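Local coordinates for anthranilate-CoA ligase (Stigmatella aurantiaca, PDB 4WV3), which belongs to the ANL superfamily of AMP-binding enzymes, with a large N-terminal domain followed by a smaller C-terminal domain, at residues A[287-293]-A[311-316]; A[46-52]-A[151-157]. All coordinates share one frame; numbering follows the deposited sequence.

Contact 1 of 2, residues A[287-293]-A[311-316]; sequences LRLCVSA and VDIIDG. With 3UK (5'-O-[(S)-[(2-aminobenzoyl)oxy](hydroxy)phosphoryl]adenosine), chain C.
The carboxylate of Asp-315 turns OD1 toward both the backbone of Ser-292 and the adenine of the bound adenosine derivative. The exocyclic amino nitrogen N20 of the ligand donates to Asp-315 OD1 at 2.9 Å, tilted from the carboxylate plane. Water 1 stands well out of that plane on the other side and is hydrogen-bonded to Ser-292 OG; its link to OD1 is too short in the model to be trusted. Ser-292 O lies at the edge of the carboxylate, close to its plane and near Asp-315 OD1; both are acceptors and do not bond. The adenine plane passes between OD1 and Gly-316 O, which takes a weak bond from N20 at 2.8 Å. The first torsion of Asp-315 (chi1 -180°) puts CG beside the carbonyl carbon and carries OD1 off the strand toward N20. Ala-293 CB meets ring carbon C28 of the aminobenzoyl group at 3.6 Å.

Strands 289-292 and 313-316 run parallel, 27° apart. Cys-290 N bonds to Asp-312 O at 3.1 Å, and Ser-292 N to Ile-314 O at 2.9 Å. Gly-316 N continues to Ser-292 O. Ile-314 N faces Cys-290 O, at a doubtful length.

Cys-290, Ser-292 and Ile-313 share one side of the sheet, where Tyr-270 of helix 267-274 packs on all three. There Ile-313 straddles its neighbours: CG1 touches Cys-290 CB, and CG2 reaches Ser-292 CB at 3.6 Å. Val-291 and Ile-314 point to the opposite side. Val-311 lies alongside the start of the pair, its CG1 against Cys-290 SG at 3.7 Å.

The strands belong to a beta-alpha-beta crossover through helix 299-309. Ala-293, Asp-315 and Gly-316 are part of the ligand pocket of this AMP-binding fold, Asp-315 and Gly-316 at the adenine amino group and Ala-293 at the aminobenzoyl ring.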
ATOM      1  N   LEU A 287     -10.116 -16.502  -9.032  1.00 23.34           N
ATOM      2  CA  LEU A 287      -8.871 -15.771  -9.233  1.00 22.70           C
ATOM      3  C   LEU A 287      -8.214 -16.136 -10.559  1.00 20.62           C
ATOM      4  O   LEU A 287      -8.056 -17.315 -10.879  1.00 20.85           O
ATOM      5  CB  LEU A 287      -7.904 -16.058  -8.081  1.00 20.08           C
ATOM      6  CG  LEU A 287      -7.697 -14.970  -7.026  1.00 24.84           C
ATOM      7  CD1 LEU A 287      -9.002 -14.272  -6.688  1.00 17.84           C
ATOM      8  CD2 LEU A 287      -7.077 -15.570  -5.773  1.00 16.50           C
ATOM      9  N   ARG A 288      -7.842 -15.122 -11.333  1.00 18.72           N
ATOM     10  CA  ARG A 288      -7.083 -15.345 -12.558  1.00 15.18           C
ATOM     11  C   ARG A 288      -5.692 -14.741 -12.409  1.00 13.08           C
ATOM     12  O   ARG A 288      -4.747 -15.158 -13.076  1.00 13.64           O
ATOM     13  CB  ARG A 288      -7.803 -14.755 -13.776  1.00 10.43           C
ATOM     14  CG  ARG A 288      -7.785 -13.236 -13.861  1.00 11.86           C
ATOM     15  CD  ARG A 288      -8.510 -12.751 -15.111  1.00 12.18           C
ATOM     16  NE  ARG A 288      -8.446 -11.300 -15.269  1.00 10.07           N
ATOM     17  CZ  ARG A 288      -7.531 -10.667 -15.997  1.00 15.50           C
ATOM     18  NH1 ARG A 288      -6.597 -11.356 -16.637  1.00 15.63           N
ATOM     19  NH2 ARG A 288      -7.550  -9.344 -16.087  1.00 14.07           N
ATOM     20  N   LEU A 289      -5.580 -13.762 -11.517  1.00 15.34           N
ATOM     21  CA  LEU A 289      -4.308 -13.106 -11.240  1.00 13.27           C
ATOM     22  C   LEU A 289      -4.240 -12.625  -9.796  1.00 16.61           C
ATOM     23  O   LEU A 289      -5.256 -12.273  -9.197  1.00 16.63           O
ATOM     24  CB  LEU A 289      -4.094 -11.919 -12.180  1.00 15.43           C
ATOM     25  CG  LEU A 289      -3.514 -12.206 -13.566  1.00 21.60           C
ATOM     26  CD1 LEU A 289      -3.374 -10.917 -14.359  1.00 20.39           C
ATOM     27  CD2 LEU A 289      -2.173 -12.914 -13.444  1.00 17.18           C
ATOM     28  N   CYS A 290      -3.032 -12.615  -9.246  1.00 17.98           N
ATOM     29  CA  CYS A 290      -2.798 -12.059  -7.920  1.00 14.11           C
ATOM     30  C   CYS A 290      -1.700 -11.007  -7.992  1.00 12.73           C
ATOM     31  O   CYS A 290      -0.821 -11.072  -8.850  1.00 12.20           O
ATOM     32  CB  CYS A 290      -2.418 -13.159  -6.928  1.00 16.97           C
ATOM     33  SG  CYS A 290      -3.769 -14.285  -6.511  1.00 27.75           S
ATOM     34  N   VAL A 291      -1.763 -10.030  -7.093  1.00 12.43           N
ATOM     35  CA  VAL A 291      -0.788  -8.946  -7.070  1.00 11.58           C
ATOM     36  C   VAL A 291      -0.159  -8.820  -5.685  1.00 13.20           C
ATOM     37  O   VAL A 291      -0.854  -8.897  -4.671  1.00 10.21           O
ATOM     38  CB  VAL A 291      -1.437  -7.601  -7.463  1.00 13.25           C
ATOM     39  CG1 VAL A 291      -0.402  -6.485  -7.479  1.00 10.48           C
ATOM     40  CG2 VAL A 291      -2.119  -7.714  -8.817  1.00 11.29           C
ATOM     41  N   SER A 292       1.157  -8.632  -5.650  1.00 17.04           N
ATOM     42  CA  SER A 292       1.879  -8.453  -4.395  1.00 12.47           C
ATOM     43  C   SER A 292       2.714  -7.178  -4.418  1.00 13.44           C
ATOM     44  O   SER A 292       3.309  -6.836  -5.441  1.00 16.21           O
ATOM     45  CB  SER A 292       2.779  -9.657  -4.114  1.00 14.70           C
ATOM     46  OG  SER A 292       3.515  -9.476  -2.918  1.00 14.82           O
ATOM     47  N   ALA A 293       2.755  -6.479  -3.288  1.00 14.64           N
ATOM     48  CA  ALA A 293       3.542  -5.254  -3.172  1.00 15.73           C
ATOM     49  C   ALA A 293       3.641  -4.876  -1.697  1.00 15.87           C
ATOM     50  O   ALA A 293       3.140  -5.595  -0.835  1.00 21.79           O
ATOM     51  CB  ALA A 293       2.781  -4.073  -3.751  1.00 14.14           C
ATOM     52  N   VAL A 311      -2.278 -19.992  -9.708  1.00 20.63           N
ATOM     53  CA  VAL A 311      -2.380 -18.591 -10.093  1.00 17.52           C
ATOM     54  C   VAL A 311      -1.050 -17.862  -9.931  1.00 18.20           C
ATOM     55  O   VAL A 311      -0.412 -17.935  -8.881  1.00 20.00           O
ATOM     56  CB  VAL A 311      -3.461 -17.865  -9.266  1.00 14.39           C
ATOM     57  CG1 VAL A 311      -3.444 -16.373  -9.553  1.00 18.26           C
ATOM     58  CG2 VAL A 311      -4.830 -18.452  -9.560  1.00 15.39           C
ATOM     59  N   ASP A 312      -0.637 -17.161 -10.982  1.00 15.48           N
ATOM     60  CA  ASP A 312       0.569 -16.346 -10.937  1.00 17.63           C
ATOM     61  C   ASP A 312       0.353 -15.121 -10.059  1.00 16.00           C
ATOM     62  O   ASP A 312      -0.731 -14.539 -10.049  1.00 18.22           O
ATOM     63  CB  ASP A 312       0.959 -15.889 -12.344  1.00 19.02           C
ATOM     64  CG  ASP A 312       1.364 -17.039 -13.242  1.00 19.13           C
ATOM     65  OD1 ASP A 312       0.960 -17.038 -14.423  1.00 31.90           O
ATOM     66  OD2 ASP A 312       2.093 -17.936 -12.773  1.00 25.32           O
ATOM     67  N   ILE A 313       1.388 -14.730  -9.323  1.00 15.97           N
ATOM     68  CA  ILE A 313       1.342 -13.494  -8.552  1.00 18.00           C
ATOM     69  C   ILE A 313       2.171 -12.414  -9.234  1.00 17.86           C
ATOM     70  O   ILE A 313       3.343 -12.624  -9.547  1.00 14.97           O
ATOM     71  CB  ILE A 313       1.864 -13.686  -7.118  1.00 16.53           C
ATOM     72  CG1 ILE A 313       0.982 -14.669  -6.350  1.00 14.49           C
ATOM     73  CG2 ILE A 313       1.907 -12.354  -6.391  1.00 13.02           C
ATOM     74  CD1 ILE A 313       1.359 -14.800  -4.890  1.00 12.01           C
ATOM     75  N   ILE A 314       1.559 -11.258  -9.469  1.00 21.65           N
ATOM     76  CA  ILE A 314       2.266 -10.141 -10.081  1.00 19.29           C
ATOM     77  C   ILE A 314       2.876  -9.244  -9.010  1.00 18.13           C
ATOM     78  O   ILE A 314       2.166  -8.505  -8.328  1.00 13.28           O
ATOM     79  CB  ILE A 314       1.333  -9.304 -10.979  1.00 17.63           C
ATOM     80  CG1 ILE A 314       0.687 -10.191 -12.046  1.00 17.24           C
ATOM     81  CG2 ILE A 314       2.101  -8.156 -11.621  1.00  8.90           C
ATOM     82  CD1 ILE A 314       1.684 -10.901 -12.937  1.00 15.39           C
ATOM     83  N   ASP A 315       4.194  -9.323  -8.858  1.00 22.63           N
ATOM     84  CA  ASP A 315       4.908  -8.477  -7.909  1.00 13.82           C
ATOM     85  C   ASP A 315       5.377  -7.192  -8.580  1.00 17.24           C
ATOM     86  O   ASP A 315       5.997  -7.224  -9.643  1.00 17.39           O
ATOM     87  CB  ASP A 315       6.106  -9.221  -7.315  1.00 17.72           C
ATOM     88  CG  ASP A 315       6.879  -8.379  -6.311  1.00 22.29           C
ATOM     89  OD1 ASP A 315       6.251  -7.547  -5.620  1.00 17.01           O
ATOM     90  OD2 ASP A 315       8.112  -8.549  -6.212  1.00 22.06           O
ATOM     91  N   GLY A 316       5.077  -6.061  -7.950  1.00 15.24           N
ATOM     92  CA  GLY A 316       5.484  -4.769  -8.466  1.00 12.29           C
ATOM     93  C   GLY A 316       5.699  -3.764  -7.352  1.00 16.44           C
ATOM     94  O   GLY A 316       4.948  -3.741  -6.375  1.00 15.12           O
TER
HETATM   95  C10 3UK C 601       8.626  -0.616  -0.627  1.00 15.41           C
HETATM   96  C15 3UK C 601       8.501  -2.538  -2.209  1.00 14.30           C
HETATM   97  C17 3UK C 601       9.979  -4.238  -2.910  1.00 16.80           C
HETATM   98  C21 3UK C 601       9.647   0.255  -1.303  1.00 16.10           C
HETATM   99  C26 3UK C 601       2.987   0.907  -2.496  1.00 15.05           C
HETATM  100  C28 3UK C 601       2.467  -0.583  -4.323  1.00 16.55           C
HETATM  101  O01 3UK C 601       4.028   0.397  -0.378  1.00 18.22           O
HETATM  102  C02 3UK C 601       3.796   1.261  -1.194  1.00 17.11           C
HETATM  103  O03 3UK C 601       3.908   2.630  -0.828  1.00 21.84           O
HETATM  104  P04 3UK C 601       4.586   3.062   0.545  1.00 17.89           P
HETATM  105  O05 3UK C 601       4.517   4.617   0.669  1.00 26.99           O
HETATM  106  O06 3UK C 601       6.129   2.626   0.621  1.00 11.48           O
HETATM  107  C07 3UK C 601       6.871   2.427  -0.592  1.00 10.92           C
HETATM  108  C08 3UK C 601       8.086   1.607  -0.268  1.00  9.51           C
HETATM  109  O09 3UK C 601       7.695   0.245   0.017  1.00 16.06           O
HETATM  110  N11 3UK C 601       7.950  -1.435  -1.580  1.00 15.39           N
HETATM  111  C12 3UK C 601       6.664  -1.268  -2.010  1.00 14.80           C
HETATM  112  N13 3UK C 601       6.384  -2.251  -2.911  1.00 14.71           N
HETATM  113  C14 3UK C 601       7.507  -3.051  -3.052  1.00 14.12           C
HETATM  114  N16 3UK C 601       9.717  -3.140  -2.155  1.00 13.53           N
HETATM  115  N18 3UK C 601       9.081  -4.773  -3.727  1.00 19.80           N
HETATM  116  C19 3UK C 601       7.856  -4.237  -3.837  1.00 16.53           C
HETATM  117  N20 3UK C 601       6.901  -4.817  -4.714  1.00 15.28           N
HETATM  118  O22 3UK C 601      10.793   0.373  -0.481  1.00 13.20           O
HETATM  119  C23 3UK C 601       8.990   1.546  -1.431  1.00 11.91           C
HETATM  120  O24 3UK C 601       9.966   2.605  -1.363  1.00 18.26           O
HETATM  121  O25 3UK C 601       3.817   2.454   1.706  1.00 14.46           O
HETATM  122  C27 3UK C 601       3.202  -0.281  -3.150  1.00 15.38           C
HETATM  123  C29 3UK C 601       1.501   0.350  -4.831  1.00 15.17           C
HETATM  124  C30 3UK C 601       1.288   1.540  -4.179  1.00 15.68           C
HETATM  125  C31 3UK C 601       2.019   1.842  -3.004  1.00 16.48           C
HETATM  126  N32 3UK C 601       1.792   3.108  -2.309  1.00 18.68           N
HETATM  127  O   HOH W   1       5.676  -7.848  -3.272  1.00 12.04           O

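Contact 2 of 2, residues A[46-52]-A[151-157]; sequences NQVGNAL and WIRPQPT
Three side-chain amides of helix 38-54 reach across to backbone carbonyls of the chain after helix 148-152. Asn-46 ND2 gives a hydrogen bond to Thr-157 O at 2.9 Å. The acceptor lies in the amide plane of Asn-46, but the donor sits above the carbonyl plane. Lys-82 holds the other end of this amide, OD1. Gln-47 extends beyond CG and bonds through NE2 to Gln-155 O, also at 2.9 Å. Its side chain crosses that of Ile-152 at about a right angle. Asn-50 ND2 reaches Pro-156 O at 3.1 Å, again from above the carbonyl plane, and bonds to Thr-158 O as well.

These bonds attach a loop to the side of a helix in the large N-terminal domain. Helix 148-152 follows strand 146-147, an outer strand of the five-stranded parallel sheet, and 153-157 continues the chain from it past the side of helix 38-54.

Aromatic packing is centred on Trp-151. Ala-51 CB lies over one face of the indole, 3.7 Å from the centroid of the five-membered ring, in a CH-pi contact. Leu-52 CD2 comes in at the edge, 3.6 Å from Trp-151 CH2. The indole CG is anti to the backbone N (chi1 178°), which swings the ring toward these two residues.

Apolar contacts continue between Val-48 CG2 and Ile-152 CG2 at 4.0 Å. Gln-155 bends at chi2, and its CG rests on Ala-51 CB at 3.7 Å.

Water 2 donates to Ala-51 O and accepts a weak bond from Trp-151 NE1.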
ATOM      1  N   ASN A  46     -22.913  12.221  -4.521  1.00 18.05           N
ATOM      2  CA  ASN A  46     -23.458  13.547  -4.783  1.00 20.17           C
ATOM      3  C   ASN A  46     -24.171  14.111  -3.560  1.00 20.09           C
ATOM      4  O   ASN A  46     -24.192  15.322  -3.343  1.00 20.00           O
ATOM      5  CB  ASN A  46     -24.403  13.518  -5.985  1.00 17.22           C
ATOM      6  CG  ASN A  46     -23.680  13.240  -7.286  1.00 21.50           C
ATOM      7  OD1 ASN A  46     -22.475  13.466  -7.397  1.00 20.75           O
ATOM      8  ND2 ASN A  46     -24.412  12.753  -8.281  1.00 17.68           N
ATOM      9  N   GLN A  47     -24.751  13.221  -2.761  1.00 18.31           N
ATOM     10  CA  GLN A  47     -25.375  13.616  -1.506  1.00 18.84           C
ATOM     11  C   GLN A  47     -24.311  14.035  -0.499  1.00 20.87           C
ATOM     12  O   GLN A  47     -24.492  15.002   0.240  1.00 18.23           O
ATOM     13  CB  GLN A  47     -26.220  12.475  -0.940  1.00 22.52           C
ATOM     14  CG  GLN A  47     -27.493  12.202  -1.722  1.00 24.20           C
ATOM     15  CD  GLN A  47     -28.334  11.106  -1.102  1.00 22.43           C
ATOM     16  OE1 GLN A  47     -27.820  10.057  -0.715  1.00 25.23           O
ATOM     17  NE2 GLN A  47     -29.635  11.348  -0.998  1.00 24.19           N
ATOM     18  N   VAL A  48     -23.204  13.299  -0.481  1.00 18.39           N
ATOM     19  CA  VAL A  48     -22.077  13.623   0.385  1.00 16.54           C
ATOM     20  C   VAL A  48     -21.492  14.980   0.011  1.00 20.89           C
ATOM     21  O   VAL A  48     -21.245  15.820   0.877  1.00 21.44           O
ATOM     22  CB  VAL A  48     -20.976  12.545   0.310  1.00 19.47           C
ATOM     23  CG1 VAL A  48     -19.695  13.031   0.975  1.00 16.21           C
ATOM     24  CG2 VAL A  48     -21.457  11.252   0.950  1.00 17.40           C
ATOM     25  N   GLY A  49     -21.282  15.191  -1.286  1.00 16.01           N
ATOM     26  CA  GLY A  49     -20.770  16.453  -1.787  1.00 16.13           C
ATOM     27  C   GLY A  49     -21.662  17.625  -1.421  1.00 21.40           C
ATOM     28  O   GLY A  49     -21.180  18.671  -0.988  1.00 21.26           O
ATOM     29  N   ASN A  50     -22.969  17.446  -1.592  1.00 20.25           N
ATOM     30  CA  ASN A  50     -23.940  18.466  -1.210  1.00 20.07           C
ATOM     31  C   ASN A  50     -23.980  18.690   0.299  1.00 18.25           C
ATOM     32  O   ASN A  50     -24.101  19.823   0.765  1.00 20.20           O
ATOM     33  CB  ASN A  50     -25.335  18.102  -1.721  1.00 14.86           C
ATOM     34  CG  ASN A  50     -25.502  18.368  -3.203  1.00 15.04           C
ATOM     35  OD1 ASN A  50     -25.011  19.370  -3.723  1.00 20.51           O
ATOM     36  ND2 ASN A  50     -26.198  17.471  -3.892  1.00 15.92           N
ATOM     37  N   ALA A  51     -23.878  17.604   1.058  1.00 16.46           N
ATOM     38  CA  ALA A  51     -23.918  17.680   2.514  1.00 21.24           C
ATOM     39  C   ALA A  51     -22.691  18.396   3.068  1.00 21.61           C
ATOM     40  O   ALA A  51     -22.770  19.089   4.083  1.00 19.96           O
ATOM     41  CB  ALA A  51     -24.046  16.291   3.118  1.00 17.37           C
ATOM     42  N   LEU A  52     -21.557  18.226   2.394  1.00 21.01           N
ATOM     43  CA  LEU A  52     -20.324  18.896   2.790  1.00 17.72           C
ATOM     44  C   LEU A  52     -20.414  20.401   2.552  1.00 22.51           C
ATOM     45  O   LEU A  52     -19.828  21.191   3.295  1.00 16.95           O
ATOM     46  CB  LEU A  52     -19.126  18.302   2.045  1.00 16.26           C
ATOM     47  CG  LEU A  52     -18.693  16.902   2.487  1.00 16.36           C
ATOM     48  CD1 LEU A  52     -17.732  16.290   1.480  1.00 13.43           C
ATOM     49  CD2 LEU A  52     -18.061  16.950   3.870  1.00 17.44           C
ATOM     50  N   TRP A 151     -27.363  12.469   7.658  1.00 28.90           N
ATOM     51  CA  TRP A 151     -26.620  13.611   7.141  1.00 21.48           C
ATOM     52  C   TRP A 151     -26.776  13.760   5.629  1.00 26.04           C
ATOM     53  O   TRP A 151     -26.804  14.875   5.108  1.00 30.97           O
ATOM     54  CB  TRP A 151     -25.145  13.464   7.523  1.00 25.68           C
ATOM     55  CG  TRP A 151     -24.243  14.545   7.029  1.00 27.15           C
ATOM     56  CD1 TRP A 151     -24.383  15.888   7.221  1.00 19.63           C
ATOM     57  CD2 TRP A 151     -23.029  14.369   6.290  1.00 27.81           C
ATOM     58  NE1 TRP A 151     -23.341  16.561   6.630  1.00 18.28           N
ATOM     59  CE2 TRP A 151     -22.494  15.649   6.055  1.00 24.00           C
ATOM     60  CE3 TRP A 151     -22.347  13.252   5.797  1.00 24.58           C
ATOM     61  CZ2 TRP A 151     -21.311  15.845   5.345  1.00 25.57           C
ATOM     62  CZ3 TRP A 151     -21.172  13.447   5.097  1.00 25.03           C
ATOM     63  CH2 TRP A 151     -20.666  14.733   4.877  1.00 22.39           C
ATOM     64  N   ILE A 152     -26.887  12.634   4.931  1.00 23.58           N
ATOM     65  CA  ILE A 152     -26.984  12.644   3.474  1.00 19.79           C
ATOM     66  C   ILE A 152     -28.423  12.509   2.983  1.00 29.04           C
ATOM     67  O   ILE A 152     -28.697  12.673   1.794  1.00 29.07           O
ATOM     68  CB  ILE A 152     -26.151  11.510   2.846  1.00 24.01           C
ATOM     69  CG1 ILE A 152     -26.739  10.147   3.221  1.00 23.97           C
ATOM     70  CG2 ILE A 152     -24.695  11.612   3.276  1.00 23.37           C
ATOM     71  CD1 ILE A 152     -26.052   8.977   2.551  1.00 23.88           C
ATOM     72  N   ARG A 153     -29.335  12.209   3.903  1.00 27.58           N
ATOM     73  CA  ARG A 153     -30.733  11.962   3.549  1.00 30.01           C
ATOM     74  C   ARG A 153     -31.457  13.123   2.847  1.00 30.13           C
ATOM     75  O   ARG A 153     -32.045  12.922   1.784  1.00 31.02           O
ATOM     76  CB  ARG A 153     -31.532  11.467   4.763  1.00 30.24           C
ATOM     77  CG  ARG A 153     -33.012  11.275   4.487  1.00 29.57           C
ATOM     78  CD  ARG A 153     -33.704  10.527   5.615  1.00 36.37           C
ATOM     79  NE  ARG A 153     -33.189   9.169   5.767  1.00 45.39           N
ATOM     80  CZ  ARG A 153     -32.439   8.762   6.785  1.00 40.67           C
ATOM     81  NH1 ARG A 153     -32.121   9.608   7.755  1.00 39.10           N
ATOM     82  NH2 ARG A 153     -32.014   7.507   6.839  1.00 41.64           N
ATOM     83  N   PRO A 154     -31.423  14.339   3.425  1.00 28.31           N
ATOM     84  CA  PRO A 154     -32.179  15.404   2.756  1.00 28.15           C
ATOM     85  C   PRO A 154     -31.481  15.942   1.508  1.00 25.03           C
ATOM     86  O   PRO A 154     -32.104  16.653   0.720  1.00 25.65           O
ATOM     87  CB  PRO A 154     -32.255  16.494   3.825  1.00 23.04           C
ATOM     88  CG  PRO A 154     -31.022  16.303   4.626  1.00 19.56           C
ATOM     89  CD  PRO A 154     -30.790  14.819   4.669  1.00 25.57           C
ATOM     90  N   GLN A 155     -30.208  15.606   1.331  1.00 25.28           N
ATOM     91  CA  GLN A 155     -29.435  16.112   0.202  1.00 23.13           C
ATOM     92  C   GLN A 155     -29.846  15.467  -1.120  1.00 21.93           C
ATOM     93  O   GLN A 155     -30.071  14.258  -1.182  1.00 20.66           O
ATOM     94  CB  GLN A 155     -27.936  15.910   0.441  1.00 21.07           C
ATOM     95  CG  GLN A 155     -27.402  16.613   1.677  1.00 18.92           C
ATOM     96  CD  GLN A 155     -27.474  18.125   1.575  1.00 16.93           C
ATOM     97  OE1 GLN A 155     -27.640  18.682   0.489  1.00 19.88           O
ATOM     98  NE2 GLN A 155     -27.345  18.799   2.712  1.00 18.42           N
ATOM     99  N   PRO A 156     -29.944  16.279  -2.184  1.00 20.53           N
ATOM    100  CA  PRO A 156     -30.296  15.790  -3.521  1.00 20.71           C
ATOM    101  C   PRO A 156     -29.204  14.895  -4.100  1.00 24.42           C
ATOM    102  O   PRO A 156     -28.055  14.965  -3.664  1.00 22.76           O
ATOM    103  CB  PRO A 156     -30.419  17.078  -4.342  1.00 17.72           C
ATOM    104  CG  PRO A 156     -29.586  18.073  -3.617  1.00 17.89           C
ATOM    105  CD  PRO A 156     -29.735  17.736  -2.166  1.00 21.21           C
ATOM    106  N   THR A 157     -29.566  14.066  -5.074  1.00 24.23           N
ATOM    107  CA  THR A 157     -28.628  13.114  -5.659  1.00 21.75           C
ATOM    108  C   THR A 157     -27.904  13.689  -6.873  1.00 22.27           C
ATOM    109  O   THR A 157     -27.165  12.982  -7.557  1.00 24.36           O
ATOM    110  CB  THR A 157     -29.335  11.810  -6.064  1.00 18.34           C
ATOM    111  OG1 THR A 157     -30.343  12.095  -7.042  1.00 24.22           O
ATOM    112  CG2 THR A 157     -29.982  11.160  -4.852  1.00 13.98           C
TER
HETATM  113  O   HOH W   2     -24.803  19.293   6.036  1.00 20.62           O

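In the fold
After strands 27-30 and 35-37 the chain enters helix 38-54. Contact 2 closes a long loop of 98 residues when the chain returns at 151-157. That loop takes in strands 62-66, 86-89, 110-114, 133-137 and 146-147, which form the five-stranded parallel sheet. The chain later returns to the mixed sheet, to which strands 27-30 and 35-37 already belong. There contact 1 closes a much shorter, mainly helical loop of 17 residues between adjacent strands. The two contacts are in series and neither nest nor cross. The centres of contact 1 and contact 2 are about 38 Å apart. Contact 2 joins helix 38-54 to the end of helix 148-152 and the chain after it. Contact 1 joins buried strands beside the ligand.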